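Local structure of saframycin Mx1 synthetase B (Legionella pneumophila subsp. pneumophila, 3KXW) at residues V16-A21 with C85-C90; V68-A73 with I79-G84; I210-L215 with L253-K258; D472-L477 with I556-C561. The protein belongs to the AMP-binding enzymes of the ANL superfamily and holds 5'-O-[(S)-(dodecanoyloxy)(hydroxy)phosphoryl]adenosine in a pocket of its fold. All coordinates share one frame; numbering follows the deposited sequence.

The four contacts illustrate how an ANL enzyme is assembled from helices packed against beta-strands and against each other. Contacts 1 and 2 share helix 76-87 and touch, their centres about 13 Å apart; both segments of contact 2 fall between those of contact 1 in sequence. Contact 3 follows later in the chain, still in the AMP-binding region but on a different set of strands, with its centre about 23 Å from that of contact 2. Contact 4 comes last, in the C-terminal region, its centre about 47 Å from that of contact 1 and on the opposite side of the chain's centre. The first three thus belong to the large N-terminal part and the fourth to the small C-terminal part.

Contact 1 of 4, residues V16-A21 with C85-C90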
# COMPACT_ATOMS: atom_id res chain seq x y z
N VAL A 16 -19.54 7.00 -14.40
CA VAL A 16 -19.38 8.09 -13.46
C VAL A 16 -18.47 9.17 -14.05
O VAL A 16 -18.77 10.37 -13.98
CB VAL A 16 -18.81 7.62 -12.10
CG1 VAL A 16 -18.50 8.85 -11.22
CG2 VAL A 16 -19.81 6.69 -11.42
N VAL A 17 -17.33 8.75 -14.61
CA VAL A 17 -16.39 9.71 -15.19
C VAL A 17 -17.02 10.42 -16.39
O VAL A 17 -16.91 11.64 -16.53
CB VAL A 17 -15.06 9.05 -15.61
CG1 VAL A 17 -14.17 10.06 -16.34
CG2 VAL A 17 -14.34 8.52 -14.38
N ARG A 18 -17.68 9.66 -17.26
CA ARG A 18 -18.37 10.24 -18.42
C ARG A 18 -19.36 11.33 -18.01
O ARG A 18 -19.41 12.39 -18.63
CB ARG A 18 -19.11 9.18 -19.24
CG ARG A 18 -18.20 8.28 -20.11
CD ARG A 18 -18.99 7.26 -20.96
NE ARG A 18 -20.01 7.88 -21.83
CZ ARG A 18 -21.32 7.84 -21.63
NH1 ARG A 18 -21.83 7.19 -20.57
NH2 ARG A 18 -22.17 8.42 -22.48
N LEU A 19 -20.15 11.05 -16.98
CA LEU A 19 -21.19 11.97 -16.53
C LEU A 19 -20.60 13.21 -15.86
O LEU A 19 -21.03 14.33 -16.10
CB LEU A 19 -22.17 11.28 -15.60
CG LEU A 19 -23.42 12.09 -15.26
CD1 LEU A 19 -24.17 12.47 -16.53
CD2 LEU A 19 -24.34 11.30 -14.31
N ARG A 20 -19.60 13.00 -15.00
CA ARG A 20 -18.90 14.14 -14.42
C ARG A 20 -18.31 15.06 -15.49
O ARG A 20 -18.32 16.27 -15.32
CB ARG A 20 -17.82 13.68 -13.45
CG ARG A 20 -18.43 13.14 -12.16
CD ARG A 20 -17.44 13.11 -11.00
NE ARG A 20 -18.07 12.57 -9.80
CZ ARG A 20 -18.87 13.24 -8.97
NH1 ARG A 20 -19.20 14.51 -9.18
NH2 ARG A 20 -19.36 12.60 -7.91
N ALA A 21 -17.76 14.47 -16.54
CA ALA A 21 -17.20 15.27 -17.64
C ALA A 21 -18.25 16.11 -18.40
O ALA A 21 -17.91 17.12 -19.04
CB ALA A 21 -16.40 14.40 -18.59
N CYS A 85 -8.26 1.52 -19.99
CA CYS A 85 -8.55 0.08 -19.95
C CYS A 85 -9.99 -0.18 -19.59
O CYS A 85 -10.67 -0.98 -20.23
CB CYS A 85 -7.66 -0.67 -18.95
SG CYS A 85 -5.95 -0.79 -19.43
N LEU A 86 -10.48 0.48 -18.54
CA LEU A 86 -11.85 0.25 -18.12
C LEU A 86 -12.86 0.63 -19.22
O LEU A 86 -13.85 -0.07 -19.42
CB LEU A 86 -12.18 1.01 -16.82
CG LEU A 86 -11.37 0.69 -15.56
CD1 LEU A 86 -12.08 1.13 -14.29
CD2 LEU A 86 -10.96 -0.75 -15.50
N TYR A 87 -12.63 1.76 -19.88
CA TYR A 87 -13.51 2.19 -20.96
C TYR A 87 -13.56 1.19 -22.10
O TYR A 87 -14.53 1.15 -22.83
CB TYR A 87 -13.06 3.52 -21.55
CG TYR A 87 -13.52 4.78 -20.83
CD1 TYR A 87 -13.27 4.99 -19.48
CD2 TYR A 87 -14.13 5.80 -21.54
CE1 TYR A 87 -13.66 6.19 -18.85
CE2 TYR A 87 -14.52 7.00 -20.93
CZ TYR A 87 -14.28 7.19 -19.59
OH TYR A 87 -14.67 8.39 -19.02
N ALA A 88 -12.50 0.41 -22.28
CA ALA A 88 -12.48 -0.63 -23.31
C ALA A 88 -13.05 -1.96 -22.82
O ALA A 88 -13.12 -2.93 -23.58
CB ALA A 88 -11.07 -0.82 -23.84
N GLY A 89 -13.46 -2.02 -21.56
CA GLY A 89 -13.92 -3.26 -20.96
C GLY A 89 -12.78 -4.25 -20.72
O GLY A 89 -13.02 -5.44 -20.48
N CYS A 90 -11.55 -3.77 -20.78
CA CYS A 90 -10.39 -4.61 -20.53
C CYS A 90 -10.04 -4.61 -19.05
O CYS A 90 -10.41 -3.69 -18.31
CB CYS A 90 -9.19 -4.12 -21.37
SG CYS A 90 -9.47 -4.28 -23.18
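Y87 reaches across from helix 76-87 to V17 and R18 on helix 13-23, and one aromatic side chain spans nearly the whole gap between the two backbones. The tight part lies at the far end of the ring. There V17 CG1 sits 3.2 Å from Y87 OH, close to the ring plane, so the methyl meets the edge of the phenol and not a face. The valine branch and the tyrosine run at about a right angle to each other. V17 CG1 is anti to the backbone N (chi1 174°), which turns this methyl toward the hydroxyl.

R18 supplies the looser, partly exposed side. Its CG comes to 3.7 Å from Y87 OH and 4.0 Å from Y87 CE2, an oblique aliphatic approach. The guanidinium plane stands 75° from the ring, and R18 NH1 makes a salt bridge with D15 of its own helix. W159 closes in on Y87 as well, ring against ring, and its NE1 is hydrogen-bonded to Y87 O. G89, at positive phi, closes the C-terminal end of helix 76-87 in a Schellman motif.

The hydroxyl has its polar partner in D47 OD1 on helix 43-59. V17 and R18 present only carbons to the phenol, so their contact is van der Waals, while D47 satisfies the hydroxyl; Y87 thereby ties three helices together with its polar atom buried but bonded.

Contact 2 of 4, residues V68-A73 with I79-G84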
# COMPACT_ATOMS: atom_id res chain seq x y z
N VAL A 68 -4.84 -6.03 -19.93
CA VAL A 68 -3.88 -5.08 -20.47
C VAL A 68 -2.93 -4.70 -19.35
O VAL A 68 -3.36 -4.21 -18.30
CB VAL A 68 -4.57 -3.82 -21.03
CG1 VAL A 68 -3.54 -2.78 -21.53
CG2 VAL A 68 -5.57 -4.20 -22.14
N LEU A 69 -1.65 -4.99 -19.55
CA LEU A 69 -0.62 -4.70 -18.57
C LEU A 69 -0.28 -3.21 -18.58
O LEU A 69 -0.12 -2.62 -19.64
CB LEU A 69 0.64 -5.51 -18.91
CG LEU A 69 1.68 -5.61 -17.80
CD1 LEU A 69 1.07 -6.37 -16.61
CD2 LEU A 69 2.98 -6.29 -18.32
N LEU A 70 -0.15 -2.60 -17.41
CA LEU A 70 0.14 -1.17 -17.36
C LEU A 70 1.45 -0.96 -16.64
O LEU A 70 1.52 -1.10 -15.43
CB LEU A 70 -0.96 -0.41 -16.62
CG LEU A 70 -2.36 -0.60 -17.19
CD1 LEU A 70 -3.38 0.20 -16.37
CD2 LEU A 70 -2.40 -0.15 -18.65
N LEU A 71 2.49 -0.66 -17.42
CA LEU A 71 3.82 -0.52 -16.84
C LEU A 71 4.12 0.96 -16.75
O LEU A 71 4.48 1.59 -17.76
CB LEU A 71 4.84 -1.27 -17.70
CG LEU A 71 6.24 -1.56 -17.21
CD1 LEU A 71 6.97 -2.47 -18.21
CD2 LEU A 71 7.02 -0.26 -17.02
N PHE A 72 3.95 1.54 -15.56
CA PHE A 72 4.11 2.98 -15.36
C PHE A 72 4.65 3.30 -13.99
O PHE A 72 4.26 2.66 -12.99
CB PHE A 72 2.75 3.70 -15.47
CG PHE A 72 2.21 3.76 -16.86
CD1 PHE A 72 2.60 4.79 -17.72
CD2 PHE A 72 1.31 2.79 -17.31
CE1 PHE A 72 2.11 4.83 -19.04
CE2 PHE A 72 0.80 2.83 -18.60
CZ PHE A 72 1.21 3.86 -19.48
N ALA A 73 5.51 4.31 -13.93
CA ALA A 73 5.80 4.98 -12.67
C ALA A 73 4.56 5.79 -12.27
O ALA A 73 3.68 6.05 -13.11
CB ALA A 73 7.03 5.89 -12.81
N ILE A 79 -2.82 6.90 -14.65
CA ILE A 79 -4.25 7.08 -14.37
C ILE A 79 -5.07 7.13 -15.65
O ILE A 79 -6.15 6.53 -15.75
CB ILE A 79 -4.48 8.37 -13.54
CG1 ILE A 79 -3.81 8.24 -12.16
CG2 ILE A 79 -5.98 8.64 -13.39
CD1 ILE A 79 -3.68 9.60 -11.39
N GLN A 80 -4.56 7.82 -16.66
CA GLN A 80 -5.23 7.83 -17.97
C GLN A 80 -5.32 6.41 -18.54
O GLN A 80 -6.35 6.02 -19.08
CB GLN A 80 -4.45 8.73 -18.94
CG GLN A 80 -4.42 10.21 -18.51
CD GLN A 80 -3.30 10.98 -19.16
OE1 GLN A 80 -2.62 10.49 -20.05
NE2 GLN A 80 -3.07 12.20 -18.69
N ALA A 81 -4.22 5.66 -18.44
CA ALA A 81 -4.16 4.31 -19.04
C ALA A 81 -5.11 3.37 -18.32
O ALA A 81 -5.81 2.57 -18.95
CB ALA A 81 -2.70 3.76 -19.02
N PHE A 82 -5.16 3.48 -16.99
CA PHE A 82 -6.06 2.67 -16.18
C PHE A 82 -7.52 2.91 -16.59
O PHE A 82 -8.28 1.97 -16.83
CB PHE A 82 -5.84 2.97 -14.69
CG PHE A 82 -6.62 2.05 -13.75
CD1 PHE A 82 -6.05 0.89 -13.26
CD2 PHE A 82 -7.92 2.36 -13.36
CE1 PHE A 82 -6.75 0.04 -12.39
CE2 PHE A 82 -8.64 1.51 -12.49
CZ PHE A 82 -8.05 0.35 -12.01
N LEU A 83 -7.93 4.17 -16.68
CA LEU A 83 -9.31 4.43 -17.05
C LEU A 83 -9.54 3.99 -18.51
O LEU A 83 -10.61 3.47 -18.86
CB LEU A 83 -9.65 5.92 -16.91
CG LEU A 83 -9.84 6.39 -15.47
CD1 LEU A 83 -10.16 7.85 -15.48
CD2 LEU A 83 -10.98 5.64 -14.85
N GLY A 84 -8.54 4.21 -19.34
CA GLY A 84 -8.63 3.82 -20.74
C GLY A 84 -8.90 2.32 -20.85
O GLY A 84 -9.71 1.88 -21.67
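The first half of a beta-alpha-beta unit, strand 67-71 followed by helix 76-87 and the parallel strand 91-95, packs here through L70 of the strand and F72 just after it against A81 and F82 of the helix. L70 points at the helix and splits its two methyls between neighbouring residues. CD2 rests 3.9 Å from A81 CB, while CD1 presses on the helix backbone, 3.6 Å from F82 CA and 4.1 Å from F82 CB.

F72, two residues on, also faces the helix. Its ring meets the alanine obliquely, with CE2 3.6 Å and CZ 3.9 Å from A81 CB, so that this single methyl is shared between the leucine and the phenylalanine. L70 CB lies in the plane of the F72 ring at its edge, and the two side chains lie next to each other. F82 has CG anti to its own N (chi1 -173°); the ring goes on to meet F171 edge-to-face, leaving mainly its CA and CB to L70.

C85, one turn further along the helix, continues the packing onto V68 and L70. On the far side of the helix L83 packs against helix 43-59.

All four touching residues are buried and the side-chain groups that meet are all hydrocarbon, so the crossover helix is held to its strand by close apolar fit, with the small alanine allowing a near approach.

Contact 3 of 4, residues I210-L215 with L253-K258; sequences IIFSWL and LKHITK
This is a buried helix-on-sheet contact, in which F212 of strand 210-213 packs against H255 and I256 of helix 250-259. The phenylalanine ring carries most of it. F212 CE1 lies 3.4 Å from H255 CB, and F212 CZ is 3.6 Å from H255 ND1, so the outer end of the phenyl ring fits against the root and near side of the imidazole. The two rings form an oblique aromatic pair, with centroids 5.5 Å apart and planes at 38°. A chi1 of -175° swings the F212 ring over to H255 CB; nearer the backbone, F212 CB is 4.3 Å from I256 CG1, a looser apolar touch.

The layering is that of an alpha/beta fold. Backbone hydrogen bonds join the strand to strands 236-239 and 263-266, one on either side, while helix 250-259 covers the F212 face. I211 and S213, whose side chains alternate with F212, turn instead to helix 220-233.

Beyond S213 the strand gives way to an ST turn: L215 N donates to S213 OG over 3.0 Å. W214 at this turn stacks on F245 and meets W252 edge-to-face. The F212 side chain lies about 10 Å from the bound 5'-O-[(S)-(dodecanoyloxy)(hydroxy)phosphoryl]adenosine.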
# COMPACT_ATOMS: atom_id res chain seq x y z
N ILE A 210 -10.13 17.64 -0.01
CA ILE A 210 -9.01 17.56 -0.93
C ILE A 210 -8.09 16.43 -0.47
O ILE A 210 -7.67 16.38 0.67
CB ILE A 210 -8.24 18.89 -1.01
CG1 ILE A 210 -9.17 19.97 -1.60
CG2 ILE A 210 -6.96 18.74 -1.84
CD1 ILE A 210 -8.50 21.31 -1.77
N ILE A 211 -7.79 15.50 -1.36
CA ILE A 211 -6.93 14.41 -0.94
C ILE A 211 -5.50 14.63 -1.41
O ILE A 211 -5.27 15.00 -2.56
CB ILE A 211 -7.46 13.06 -1.48
CG1 ILE A 211 -8.87 12.79 -0.91
CG2 ILE A 211 -6.47 11.94 -1.18
CD1 ILE A 211 -9.53 11.52 -1.47
N PHE A 212 -4.54 14.43 -0.52
CA PHE A 212 -3.15 14.40 -0.97
C PHE A 212 -2.60 12.98 -0.83
O PHE A 212 -2.91 12.30 0.15
CB PHE A 212 -2.25 15.39 -0.21
CG PHE A 212 -0.88 15.43 -0.76
CD1 PHE A 212 -0.57 16.29 -1.81
CD2 PHE A 212 0.08 14.50 -0.35
CE1 PHE A 212 0.69 16.28 -2.38
CE2 PHE A 212 1.33 14.49 -0.93
CZ PHE A 212 1.65 15.38 -1.95
N SER A 213 -1.82 12.53 -1.79
CA SER A 213 -1.22 11.22 -1.66
C SER A 213 0.16 11.12 -2.27
O SER A 213 0.37 11.59 -3.38
CB SER A 213 -2.12 10.17 -2.29
OG SER A 213 -1.60 8.86 -2.10
N TRP A 214 1.10 10.51 -1.55
CA TRP A 214 2.36 10.06 -2.18
C TRP A 214 2.37 8.55 -2.34
O TRP A 214 3.39 7.99 -2.77
CB TRP A 214 3.59 10.49 -1.36
CG TRP A 214 3.53 10.03 0.09
CD1 TRP A 214 3.09 10.76 1.15
CD2 TRP A 214 3.90 8.74 0.62
NE1 TRP A 214 3.16 10.02 2.31
CE2 TRP A 214 3.65 8.78 2.01
CE3 TRP A 214 4.41 7.57 0.06
CZ2 TRP A 214 3.88 7.69 2.84
CZ3 TRP A 214 4.67 6.48 0.89
CH2 TRP A 214 4.39 6.55 2.27
N LEU A 215 1.27 7.89 -1.99
CA LEU A 215 1.24 6.41 -1.90
C LEU A 215 1.41 5.70 -3.23
O LEU A 215 0.97 6.18 -4.26
CB LEU A 215 -0.04 5.93 -1.21
CG LEU A 215 -0.33 6.43 0.20
CD1 LEU A 215 -1.67 5.87 0.69
CD2 LEU A 215 0.82 6.09 1.19
N LEU A 253 4.25 17.21 4.09
CA LEU A 253 3.59 18.16 4.99
C LEU A 253 3.55 19.56 4.38
O LEU A 253 2.58 20.30 4.57
CB LEU A 253 4.25 18.15 6.38
CG LEU A 253 4.50 16.75 6.96
CD1 LEU A 253 5.14 16.90 8.34
CD2 LEU A 253 3.22 15.91 7.07
N LYS A 254 4.58 19.92 3.63
CA LYS A 254 4.55 21.16 2.83
C LYS A 254 3.39 21.18 1.82
O LYS A 254 2.67 22.19 1.69
CB LYS A 254 5.85 21.38 2.08
CG LYS A 254 6.96 21.95 2.93
CD LYS A 254 8.12 22.41 2.02
CE LYS A 254 9.24 23.08 2.80
NZ LYS A 254 10.38 23.48 1.90
N HIS A 255 3.21 20.09 1.10
CA HIS A 255 2.10 20.05 0.14
C HIS A 255 0.74 20.05 0.81
O HIS A 255 -0.19 20.68 0.31
CB HIS A 255 2.23 18.88 -0.84
CG HIS A 255 3.36 19.07 -1.80
ND1 HIS A 255 4.12 18.02 -2.28
CD2 HIS A 255 3.87 20.19 -2.34
CE1 HIS A 255 5.04 18.50 -3.10
NE2 HIS A 255 4.91 19.81 -3.16
N ILE A 256 0.61 19.34 1.93
CA ILE A 256 -0.64 19.33 2.66
C ILE A 256 -0.96 20.77 3.02
O ILE A 256 -2.12 21.22 2.95
CB ILE A 256 -0.57 18.44 3.92
CG1 ILE A 256 -0.67 16.94 3.52
CG2 ILE A 256 -1.65 18.83 4.93
CD1 ILE A 256 -0.42 15.94 4.70
N THR A 257 0.09 21.49 3.41
CA THR A 257 -0.02 22.88 3.81
C THR A 257 -0.47 23.76 2.64
O THR A 257 -1.46 24.50 2.75
CB THR A 257 1.32 23.41 4.35
OG1 THR A 257 1.66 22.75 5.58
CG2 THR A 257 1.23 24.94 4.59
N LYS A 258 0.27 23.67 1.54
CA LYS A 258 0.04 24.49 0.36
C LYS A 258 -1.34 24.27 -0.24
O LYS A 258 -2.03 25.23 -0.55
CB LYS A 258 1.10 24.21 -0.70
CG LYS A 258 0.99 25.09 -1.96
CD LYS A 258 2.16 24.82 -2.91
CE LYS A 258 1.98 25.56 -4.22
NZ LYS A 258 3.21 25.44 -5.05

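Contact 4 of 4, residues D472-L477 with I556-C561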
# COMPACT_ATOMS: atom_id res chain seq x y z
N ASP A 472 16.86 -11.82 -0.86
CA ASP A 472 16.69 -10.87 -1.95
C ASP A 472 17.08 -9.45 -1.56
O ASP A 472 17.57 -8.69 -2.39
CB ASP A 472 15.27 -10.93 -2.52
CG ASP A 472 15.00 -12.22 -3.28
OD1 ASP A 472 15.97 -12.93 -3.64
OD2 ASP A 472 13.82 -12.52 -3.54
N ILE A 473 16.86 -9.11 -0.29
CA ILE A 473 17.27 -7.80 0.24
C ILE A 473 18.79 -7.73 0.26
O ILE A 473 19.37 -6.71 -0.09
CB ILE A 473 16.73 -7.58 1.66
CG1 ILE A 473 15.21 -7.40 1.66
CG2 ILE A 473 17.41 -6.39 2.32
CD1 ILE A 473 14.60 -7.45 3.06
N GLU A 474 19.44 -8.81 0.67
CA GLU A 474 20.90 -8.85 0.68
C GLU A 474 21.45 -8.66 -0.73
O GLU A 474 22.43 -7.93 -0.93
CB GLU A 474 21.38 -10.17 1.33
CG GLU A 474 21.02 -10.24 2.80
CD GLU A 474 21.12 -11.65 3.40
OE1 GLU A 474 21.52 -12.58 2.67
OE2 GLU A 474 20.81 -11.81 4.60
N PHE A 475 20.81 -9.30 -1.70
CA PHE A 475 21.18 -9.15 -3.11
C PHE A 475 21.11 -7.70 -3.56
O PHE A 475 22.04 -7.19 -4.22
CB PHE A 475 20.30 -10.00 -4.02
CG PHE A 475 20.66 -9.91 -5.48
CD1 PHE A 475 21.55 -10.80 -6.04
CD2 PHE A 475 20.12 -8.91 -6.28
CE1 PHE A 475 21.89 -10.72 -7.38
CE2 PHE A 475 20.47 -8.81 -7.63
CZ PHE A 475 21.36 -9.73 -8.17
N SER A 476 20.00 -7.04 -3.23
CA SER A 476 19.80 -5.64 -3.56
C SER A 476 20.94 -4.76 -3.03
O SER A 476 21.50 -3.95 -3.77
CB SER A 476 18.44 -5.14 -3.04
OG SER A 476 17.37 -5.63 -3.85
N LEU A 477 21.28 -4.95 -1.76
CA LEU A 477 22.34 -4.16 -1.12
C LEU A 477 23.66 -4.39 -1.84
O LEU A 477 24.40 -3.44 -2.14
CB LEU A 477 22.47 -4.55 0.36
CG LEU A 477 21.31 -4.10 1.25
CD1 LEU A 477 21.22 -4.87 2.57
CD2 LEU A 477 21.46 -2.62 1.53
N ILE A 556 24.06 -18.91 6.99
CA ILE A 556 25.02 -18.94 8.09
C ILE A 556 25.37 -17.52 8.55
O ILE A 556 25.40 -17.22 9.76
CB ILE A 556 26.32 -19.68 7.66
CG1 ILE A 556 26.00 -21.12 7.23
CG2 ILE A 556 27.35 -19.66 8.78
CD1 ILE A 556 25.29 -21.93 8.30
N ARG A 557 25.61 -16.64 7.59
CA ARG A 557 25.95 -15.26 7.90
C ARG A 557 24.80 -14.59 8.66
O ARG A 557 25.00 -13.89 9.64
CB ARG A 557 26.23 -14.51 6.59
CG ARG A 557 26.94 -13.17 6.75
CD ARG A 557 27.21 -12.53 5.40
NE ARG A 557 28.23 -13.25 4.65
CZ ARG A 557 28.01 -13.90 3.51
NH1 ARG A 557 26.80 -13.90 2.97
NH2 ARG A 557 29.01 -14.53 2.91
N ARG A 558 23.60 -14.82 8.15
CA ARG A 558 22.37 -14.25 8.70
C ARG A 558 22.12 -14.76 10.11
O ARG A 558 21.75 -13.99 11.01
CB ARG A 558 21.23 -14.69 7.78
CG ARG A 558 19.93 -14.02 7.96
CD ARG A 558 18.99 -14.39 6.81
NE ARG A 558 19.63 -14.29 5.50
CZ ARG A 558 19.62 -15.27 4.60
NH1 ARG A 558 19.00 -16.40 4.86
NH2 ARG A 558 20.21 -15.10 3.42
N ASN A 559 22.33 -16.05 10.32
CA ASN A 559 22.15 -16.63 11.66
C ASN A 559 23.15 -16.09 12.68
O ASN A 559 22.82 -15.90 13.84
CB ASN A 559 22.21 -18.15 11.61
CG ASN A 559 21.02 -18.75 10.89
OD1 ASN A 559 19.99 -18.10 10.75
ND2 ASN A 559 21.18 -19.98 10.40
N PHE A 560 24.37 -15.84 12.22
CA PHE A 560 25.40 -15.26 13.09
C PHE A 560 24.97 -13.87 13.57
O PHE A 560 25.04 -13.57 14.76
CB PHE A 560 26.75 -15.18 12.37
CG PHE A 560 27.77 -14.35 13.10
CD1 PHE A 560 28.72 -14.95 13.91
CD2 PHE A 560 27.78 -12.97 12.98
CE1 PHE A 560 29.67 -14.19 14.59
CE2 PHE A 560 28.71 -12.20 13.67
CZ PHE A 560 29.66 -12.81 14.47
N CYS A 561 24.50 -13.04 12.63
CA CYS A 561 24.10 -11.67 12.94
C CYS A 561 22.89 -11.65 13.85
O CYS A 561 22.80 -10.84 14.78
CB CYS A 561 23.76 -10.91 11.66
SG CYS A 561 25.15 -10.60 10.55
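The guanidinium of R558 and the carboxylate of E474 form a bidentate salt bridge through NE and NH2, one nitrogen to each oxygen, that spans the two helices. R558 NE donates to OE2 of E474 over 2.9 Å at 171°, and R558 NH2 donates to E474 OE1, also over 2.9 Å, at 177°. Both oxygens lie almost in the guanidinium plane and are met on their syn sides. The carboxylate is nevertheless turned 33° against the guanidinium, which brings both nitrogens somewhat out of its plane. R558 leaves its helix with CG anti to the backbone N, and a bend at chi3 presents the NE edge to the glutamate, whose chain is extended beyond CG.

E474 OE2 has a second donor, the backbone N of A491 on strand 486-496, so three N-H groups in all hold this buried carboxylate and would fix its rotation. R557 NH1 stands 5.5 Å from E474 OE1; without touching, its charge may add to the field favouring the ionised form.

Farther out the packing is against the sheet. I473 touches A491 and L502, whereas C561 touches A490, F492 and M505, residues whose side chains lie on the other face. Helices 469-479 and 554-567 therefore flank opposite faces, and the salt bridge joins them around the outermost strand, 486-496. Helices layered on both sides of a small mixed sheet are the architecture of the C-terminal domain of ANL enzymes.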